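PDB 4F2F: cation-transporting ATPase, E1-E2 family protein from Streptococcus pneumoniae, which binds copper(I) through its cupredoxin-fold metal-binding domain and probably exports the ion across the membrane at the expense of ATP hydrolysis. Local coordinates for residues G13-R18 with Q31-I36; P27-L32 with K93-V98; I54-E59 with K71-T76. All blocks are in the same frame, centred on the assembly; numbering follows the deposited sequence.

Interaction 1. Residues G13-R18 with Q31-I36; sequences GIQKIR and QLQKGI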
# COMPACT_ATOMS: atom_id res chain seq x y z
N GLY A 13 -9.20 11.16 12.05
CA GLY A 13 -8.64 11.94 10.96
C GLY A 13 -7.45 11.27 10.29
O GLY A 13 -6.66 11.93 9.61
N ILE A 14 -7.32 9.97 10.51
CA ILE A 14 -6.32 9.16 9.81
C ILE A 14 -7.04 8.06 9.07
O ILE A 14 -8.01 7.49 9.59
CB ILE A 14 -5.34 8.50 10.80
CG1 ILE A 14 -4.82 9.52 11.82
CG2 ILE A 14 -4.20 7.82 10.04
CD1 ILE A 14 -3.68 10.37 11.31
N GLN A 15 -6.60 7.75 7.86
CA GLN A 15 -7.14 6.59 7.16
C GLN A 15 -6.14 5.44 7.22
O GLN A 15 -4.98 5.59 6.85
CB GLN A 15 -7.52 6.94 5.72
CG GLN A 15 -6.41 7.56 4.89
CD GLN A 15 -6.91 8.07 3.55
OE1 GLN A 15 -7.88 7.55 3.00
NE2 GLN A 15 -6.25 9.08 3.02
N LYS A 16 -6.59 4.29 7.72
CA LYS A 16 -5.69 3.15 7.89
C LYS A 16 -6.16 1.94 7.12
O LYS A 16 -7.36 1.74 6.92
CB LYS A 16 -5.54 2.80 9.37
CG LYS A 16 -5.10 3.95 10.25
CD LYS A 16 -4.77 3.48 11.66
CE LYS A 16 -4.43 4.66 12.56
NZ LYS A 16 -3.42 4.29 13.60
N ILE A 17 -5.21 1.12 6.69
CA ILE A 17 -5.52 -0.12 6.00
C ILE A 17 -4.32 -1.07 6.09
O ILE A 17 -3.17 -0.63 6.13
CB ILE A 17 -5.90 0.13 4.53
CG1 ILE A 17 -6.39 -1.16 3.87
CG2 ILE A 17 -4.73 0.73 3.77
CD1 ILE A 17 -7.11 -0.94 2.56
N ARG A 18 -4.61 -2.36 6.16
CA ARG A 18 -3.58 -3.38 6.29
C ARG A 18 -3.49 -4.20 5.01
O ARG A 18 -4.50 -4.61 4.44
CB ARG A 18 -3.90 -4.29 7.47
CG ARG A 18 -2.83 -5.32 7.79
CD ARG A 18 -3.27 -6.22 8.93
NE ARG A 18 -2.21 -7.13 9.36
CZ ARG A 18 -1.99 -8.32 8.83
NH1 ARG A 18 -2.74 -8.77 7.84
NH2 ARG A 18 -1.00 -9.08 9.30
N GLN A 31 -8.42 2.20 -1.86
CA GLN A 31 -8.89 3.55 -2.11
C GLN A 31 -8.55 4.46 -0.93
O GLN A 31 -8.71 4.07 0.23
CB GLN A 31 -10.40 3.55 -2.36
CG GLN A 31 -10.98 4.92 -2.67
CD GLN A 31 -12.49 4.92 -2.77
OE1 GLN A 31 -13.07 4.46 -3.76
NE2 GLN A 31 -13.15 5.44 -1.73
N LEU A 32 -8.08 5.66 -1.24
CA LEU A 32 -7.71 6.63 -0.22
C LEU A 32 -8.38 7.97 -0.48
O LEU A 32 -8.60 8.34 -1.63
CB LEU A 32 -6.19 6.82 -0.20
CG LEU A 32 -5.31 5.59 0.04
CD1 LEU A 32 -3.84 5.97 -0.10
CD2 LEU A 32 -5.57 4.98 1.41
N GLN A 33 -8.70 8.69 0.59
CA GLN A 33 -9.27 10.03 0.48
C GLN A 33 -8.16 11.07 0.38
O GLN A 33 -7.20 11.04 1.16
CB GLN A 33 -10.17 10.33 1.68
CG GLN A 33 -11.46 9.52 1.72
CD GLN A 33 -12.49 10.01 0.73
OE1 GLN A 33 -12.64 11.22 0.53
NE2 GLN A 33 -13.19 9.08 0.09
N LYS A 34 -8.28 11.99 -0.57
CA LYS A 34 -7.28 13.05 -0.74
C LYS A 34 -7.22 13.96 0.49
O LYS A 34 -8.25 14.29 1.08
CB LYS A 34 -7.59 13.87 -2.00
CG LYS A 34 -6.82 15.18 -2.11
CD LYS A 34 -7.31 16.02 -3.29
CE LYS A 34 -6.87 17.47 -3.17
NZ LYS A 34 -5.40 17.64 -3.28
N GLY A 35 -6.01 14.33 0.88
CA GLY A 35 -5.82 15.28 1.96
C GLY A 35 -5.86 14.71 3.37
O GLY A 35 -5.65 15.44 4.34
N ILE A 36 -6.16 13.42 3.49
CA ILE A 36 -6.19 12.78 4.81
C ILE A 36 -4.96 11.90 4.99
O ILE A 36 -4.70 11.02 4.17
CB ILE A 36 -7.47 11.94 4.99
CG1 ILE A 36 -8.72 12.76 4.68
CG2 ILE A 36 -7.53 11.37 6.41
CD1 ILE A 36 -8.87 14.00 5.54
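The flat carboxamide of Gln15 is held between Leu32 and Ile36. Leu32 CD2 stands over one face, 4.0 Å from Gln15 CD, with Leu32 CB farther along the same side; Ile36 CB lies over the other face, 3.7 Å from Gln15 NE2. At the edges the group meets backbone. Gln15 OE1 accepts the N-H of Gln33 at 2.8 Å in a nearly straight bond (167°), the donor lying in the plane of the amide on a lone pair. Gln15 NE2 divides its two hydrogens between Gln33 O, 2.9 Å away, and Ile36 O at 2.7 Å. The first uses a lone pair in the carbonyl plane, whereas NE2 is tilted 33° from the carbonyl plane of Ile36. Both the N-H and the C=O of Gln33 are thus read by one side chain, much as a neighbouring strand would read them. In this cupredoxin fold strands 14-21 and 29-33 are not paired with each other, although each pairs with strand 6-11, and Gln15 spans them. Gln33 to Ile36 form a type II beta turn whose own closing bond, Ile36 N to Gln33 O, is weak; the bond from Gln15 NE2 to the same carbonyl is the shorter of the two. Gln15 CG sits between the backbone N and the carbonyl carbon (chi1 54°), and the chain beyond it is extended toward the turn. Past the turn the chain enters strand 38-44, and the backbone of Gln15 bonds to Pro37 and Glu39. Ile36 CG2 also rests against Gly13 O at 3.4 Å.

Interaction 2. Residues P27-L32 with K93-V98; sequences PAHIQL and KGSYTV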
# COMPACT_ATOMS: atom_id res chain seq x y z
N PRO A 27 -5.18 -6.66 0.37
CA PRO A 27 -5.71 -6.34 -0.96
C PRO A 27 -4.67 -5.66 -1.84
O PRO A 27 -3.86 -4.89 -1.34
CB PRO A 27 -6.84 -5.35 -0.64
CG PRO A 27 -6.37 -4.66 0.59
CD PRO A 27 -5.67 -5.72 1.40
N ALA A 28 -4.72 -5.93 -3.14
CA ALA A 28 -3.78 -5.32 -4.07
C ALA A 28 -4.23 -3.93 -4.48
O ALA A 28 -3.41 -3.09 -4.86
CB ALA A 28 -3.60 -6.21 -5.29
N HIS A 29 -5.53 -3.68 -4.41
CA HIS A 29 -6.08 -2.39 -4.82
C HIS A 29 -6.86 -1.74 -3.69
O HIS A 29 -7.78 -2.33 -3.13
CB HIS A 29 -6.97 -2.56 -6.05
CG HIS A 29 -6.30 -3.27 -7.18
ND1 HIS A 29 -5.27 -2.71 -7.90
CD2 HIS A 29 -6.49 -4.51 -7.70
CE1 HIS A 29 -4.87 -3.56 -8.83
NE2 HIS A 29 -5.59 -4.66 -8.72
N ILE A 30 -6.48 -0.51 -3.35
CA ILE A 30 -7.11 0.20 -2.25
C ILE A 30 -7.56 1.59 -2.67
O ILE A 30 -7.13 2.10 -3.71
CB ILE A 30 -6.19 0.30 -1.02
CG1 ILE A 30 -5.04 1.28 -1.29
CG2 ILE A 30 -5.65 -1.07 -0.63
CD1 ILE A 30 -4.11 1.47 -0.10
N GLN A 31 -8.42 2.20 -1.86
CA GLN A 31 -8.89 3.55 -2.11
C GLN A 31 -8.55 4.46 -0.93
O GLN A 31 -8.71 4.07 0.23
CB GLN A 31 -10.40 3.55 -2.36
CG GLN A 31 -10.98 4.92 -2.67
CD GLN A 31 -12.49 4.92 -2.77
OE1 GLN A 31 -13.07 4.46 -3.76
NE2 GLN A 31 -13.15 5.44 -1.73
N LEU A 32 -8.08 5.66 -1.24
CA LEU A 32 -7.71 6.63 -0.22
C LEU A 32 -8.38 7.97 -0.48
O LEU A 32 -8.60 8.34 -1.63
CB LEU A 32 -6.19 6.82 -0.20
CG LEU A 32 -5.31 5.59 0.04
CD1 LEU A 32 -3.84 5.97 -0.10
CD2 LEU A 32 -5.57 4.98 1.41
N LYS A 93 2.60 -6.14 -8.00
CA LYS A 93 2.03 -4.80 -8.07
C LYS A 93 0.68 -4.65 -7.38
O LYS A 93 -0.03 -5.63 -7.12
CB LYS A 93 1.89 -4.36 -9.52
CG LYS A 93 3.20 -4.31 -10.29
CD LYS A 93 2.92 -4.11 -11.77
CE LYS A 93 4.21 -4.00 -12.56
NZ LYS A 93 3.94 -4.04 -14.02
N GLY A 94 0.33 -3.40 -7.10
CA GLY A 94 -0.95 -3.04 -6.53
C GLY A 94 -1.23 -1.60 -6.92
O GLY A 94 -0.45 -0.99 -7.64
N SER A 95 -2.35 -1.06 -6.45
CA SER A 95 -2.68 0.32 -6.77
C SER A 95 -3.40 0.99 -5.63
O SER A 95 -4.06 0.34 -4.82
CB SER A 95 -3.53 0.40 -8.05
OG SER A 95 -4.86 -0.02 -7.82
N TYR A 96 -3.25 2.31 -5.55
CA TYR A 96 -4.07 3.10 -4.65
C TYR A 96 -4.74 4.22 -5.43
O TYR A 96 -4.08 4.99 -6.13
CB TYR A 96 -3.26 3.62 -3.46
CG TYR A 96 -2.08 4.51 -3.79
CD1 TYR A 96 -0.86 3.96 -4.17
CD2 TYR A 96 -2.17 5.89 -3.68
CE1 TYR A 96 0.22 4.76 -4.46
CE2 TYR A 96 -1.09 6.70 -3.96
CZ TYR A 96 0.11 6.13 -4.35
OH TYR A 96 1.18 6.94 -4.63
N THR A 97 -6.06 4.28 -5.33
CA THR A 97 -6.83 5.29 -6.03
C THR A 97 -7.23 6.37 -5.05
O THR A 97 -7.87 6.09 -4.03
CB THR A 97 -8.07 4.68 -6.70
OG1 THR A 97 -7.66 3.64 -7.60
CG2 THR A 97 -8.84 5.74 -7.47
N VAL A 98 -6.83 7.60 -5.35
CA VAL A 98 -7.11 8.73 -4.47
C VAL A 98 -8.35 9.47 -4.95
O VAL A 98 -8.39 9.97 -6.07
CB VAL A 98 -5.91 9.69 -4.40
CG1 VAL A 98 -6.23 10.87 -3.49
CG2 VAL A 98 -4.67 8.96 -3.92
O HOH W 1 -6.97 1.32 -6.41
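His29 and Ser95 meet side by side on strands 29-33 and 93-99, a regular parallel pair in the cupredoxin-fold sheet in which Ile30 likewise pairs with Tyr96. His29 CB lies 3.7 Å from Ser95 OG and His29 CG 3.6 Å from it; the ring then turns its edge to the serine, and ND1 forms a hydrogen bond with Ser95 OG at 2.7 Å, near the ring plane, in which either atom could be the donor. His29 CE1, past ND1, is 3.7 Å from Ser95 OG. Ala28 CB lies over one face of the imidazole, offset toward its rim. Ser95 OG reaches the histidine from between its own backbone N and carbonyl carbon (chi1 74°), and it also binds a water held by Ile30 O and Thr97 OG1. His29, Ser95 and Thr97 are thus linked, the last two through the water, above the backbone ladder, in which Ser95 N, Ile30 N, Thr97 N and Leu32 N bond alternately across to Ala28 O, Ser95 O, Ile30 O and Thr97 O. On the opposite, apolar face, Tyr96 CB packs on Ile30 CG1 at 3.7 Å, while Leu32 CD1 approaches Tyr96 CD2 at 4.0 Å. Strand 29-33 is joined on its other edge to strand 6-11 by backbone hydrogen bonds of His29 and Gln31, and strand 93-99 is flanked in turn by the antiparallel strand 81-87.

Interaction 3. Residues I54-E59 with K71-T76; sequences ILFEEE and KVIRFT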
# COMPACT_ATOMS: atom_id res chain seq x y z
N ILE A 54 9.20 -2.32 -0.17
CA ILE A 54 7.91 -1.74 -0.54
C ILE A 54 8.17 -0.43 -1.28
O ILE A 54 8.88 0.44 -0.78
CB ILE A 54 7.06 -1.43 0.70
CG1 ILE A 54 6.90 -2.69 1.56
CG2 ILE A 54 5.70 -0.86 0.30
CD1 ILE A 54 6.43 -2.41 2.97
N LEU A 55 7.60 -0.30 -2.47
CA LEU A 55 7.87 0.86 -3.32
C LEU A 55 6.61 1.66 -3.62
O LEU A 55 5.65 1.14 -4.20
CB LEU A 55 8.54 0.43 -4.63
CG LEU A 55 8.79 1.51 -5.68
CD1 LEU A 55 9.76 2.57 -5.16
CD2 LEU A 55 9.32 0.89 -6.97
N PHE A 56 6.61 2.93 -3.22
CA PHE A 56 5.61 3.90 -3.65
C PHE A 56 6.35 5.00 -4.40
O PHE A 56 6.68 6.04 -3.84
CB PHE A 56 4.87 4.49 -2.44
CG PHE A 56 3.80 3.59 -1.87
CD1 PHE A 56 2.47 3.94 -1.98
CD2 PHE A 56 4.13 2.41 -1.21
CE1 PHE A 56 1.47 3.13 -1.45
CE2 PHE A 56 3.14 1.60 -0.68
CZ PHE A 56 1.81 1.96 -0.80
N GLU A 57 6.62 4.76 -5.68
CA GLU A 57 7.52 5.60 -6.47
C GLU A 57 7.09 7.07 -6.49
O GLU A 57 7.93 7.96 -6.41
CB GLU A 57 7.62 5.07 -7.90
CG GLU A 57 8.72 5.71 -8.74
CD GLU A 57 10.03 4.96 -8.65
OE1 GLU A 57 10.10 3.81 -9.14
OE2 GLU A 57 11.00 5.52 -8.09
N GLU A 58 5.79 7.31 -6.60
CA GLU A 58 5.29 8.66 -6.76
C GLU A 58 5.33 9.45 -5.46
O GLU A 58 5.15 10.67 -5.46
CB GLU A 58 3.87 8.63 -7.33
CG GLU A 58 3.74 7.72 -8.52
CD GLU A 58 2.33 7.59 -9.01
OE1 GLU A 58 1.62 8.62 -9.07
OE2 GLU A 58 1.91 6.46 -9.34
N GLU A 59 5.56 8.76 -4.35
CA GLU A 59 5.71 9.40 -3.05
C GLU A 59 7.17 9.41 -2.62
O GLU A 59 7.51 9.92 -1.55
CB GLU A 59 4.85 8.70 -2.00
CG GLU A 59 3.36 8.81 -2.26
CD GLU A 59 2.85 10.24 -2.16
OE1 GLU A 59 3.46 11.04 -1.42
OE2 GLU A 59 1.85 10.57 -2.83
N LYS A 71 5.51 -3.06 8.47
CA LYS A 71 6.01 -1.71 8.26
C LYS A 71 4.84 -0.80 7.91
O LYS A 71 4.01 -1.15 7.08
CB LYS A 71 7.05 -1.68 7.13
CG LYS A 71 8.48 -2.06 7.53
CD LYS A 71 9.14 -0.94 8.31
CE LYS A 71 10.57 -1.29 8.73
NZ LYS A 71 11.55 -1.19 7.62
N VAL A 72 4.78 0.36 8.55
CA VAL A 72 3.73 1.33 8.24
C VAL A 72 4.24 2.35 7.23
O VAL A 72 5.20 3.08 7.50
CB VAL A 72 3.26 2.08 9.51
CG1 VAL A 72 2.15 3.07 9.17
CG2 VAL A 72 2.79 1.09 10.56
N ILE A 73 3.61 2.39 6.06
CA ILE A 73 3.94 3.38 5.05
C ILE A 73 3.05 4.60 5.25
O ILE A 73 1.83 4.50 5.19
CB ILE A 73 3.73 2.82 3.63
CG1 ILE A 73 4.57 1.56 3.42
CG2 ILE A 73 4.07 3.88 2.59
CD1 ILE A 73 6.07 1.79 3.52
N ARG A 74 3.67 5.76 5.50
CA ARG A 74 2.90 6.96 5.81
C ARG A 74 3.09 8.08 4.79
O ARG A 74 4.20 8.46 4.45
CB ARG A 74 3.26 7.49 7.20
CG ARG A 74 2.83 6.58 8.34
CD ARG A 74 3.02 7.29 9.67
NE ARG A 74 2.36 8.59 9.68
CZ ARG A 74 2.96 9.74 9.96
NH1 ARG A 74 4.25 9.76 10.27
NH2 ARG A 74 2.27 10.87 9.94
N PHE A 75 1.96 8.60 4.31
CA PHE A 75 1.96 9.79 3.48
C PHE A 75 0.55 10.38 3.42
O PHE A 75 -0.42 9.72 3.77
CB PHE A 75 2.53 9.52 2.08
CG PHE A 75 1.71 8.55 1.25
CD1 PHE A 75 1.94 7.19 1.31
CD2 PHE A 75 0.73 9.02 0.38
CE1 PHE A 75 1.20 6.30 0.54
CE2 PHE A 75 -0.01 8.15 -0.39
CZ PHE A 75 0.22 6.79 -0.31
N THR A 76 0.46 11.63 2.99
CA THR A 76 -0.84 12.26 2.79
C THR A 76 -1.06 12.43 1.29
O THR A 76 -0.42 13.26 0.65
CB THR A 76 -0.91 13.63 3.49
OG1 THR A 76 -0.63 13.47 4.89
CG2 THR A 76 -2.30 14.24 3.33
O HOH W 2 0.88 13.04 -2.54
O HOH W 3 2.49 13.18 0.19
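Phe56 and Phe75 meet inside the cupredoxin-fold beta sandwich, where strands 53-56 and 70-75 run nearly parallel with axes 9.9 Å apart and no hydrogen bond between the segments. Their rings are inclined at 56°, with Phe56 CD1 3.7 Å from Phe75 CE1. Ile73 CG2 lies over one face of Phe56, toward the rim, in a CH-pi contact. Glu59 CG stands over the centre of the Phe75 ring at 3.8 Å, and the carboxylate, its plane 12° from that of the ring, stacks over the rim with Glu59 CD 3.5 Å from Phe75 CD2. A bend at chi2 (-65°) puts Glu59 CD there. Waters lie 2.8 Å from Glu59 OE1 and 2.7 Å from Glu59 OE2, the first also bonding to Thr76 O. Toward the start of the strands Ile54 CG2 and Ile73 CG1 slide past each other 4.1 Å apart. In the next shell, Tyr96 touches both phenylalanine rings, Phe85 lies nearly parallel to Phe56, and Ile61 packs on Phe56, Ile73 and Phe75. Backbone bonds tie strand 70-75 to strand 38-44. Past Phe56 a short 3-10 segment returns Glu59 to the Phe75 ring, with Glu59 N bonded to Phe56 O at 3.0 Å.

Leu32 ties the three contacts together: it flanks the Gln15 amide in interaction 1, packs on Tyr96 in interaction 2, and its CD1 comes within 4.2 Å of Phe75 CZ in interaction 3. Tyr96 carries the apolar face of interaction 2 into the aromatic cluster of interaction 3, with its CE1 3.4 Å from Phe56 CD1. Between interactions 1 and 2, Ile17 CD1 meets Ile30 CG2 at 3.5 Å. The copper(I) ions are bound by Cys50, Cys87, Met89 and Met91: the side chain of Lys93 in interaction 2 is about 8 Å from a copper ion, and that of Ile54 in interaction 3 about 10 Å.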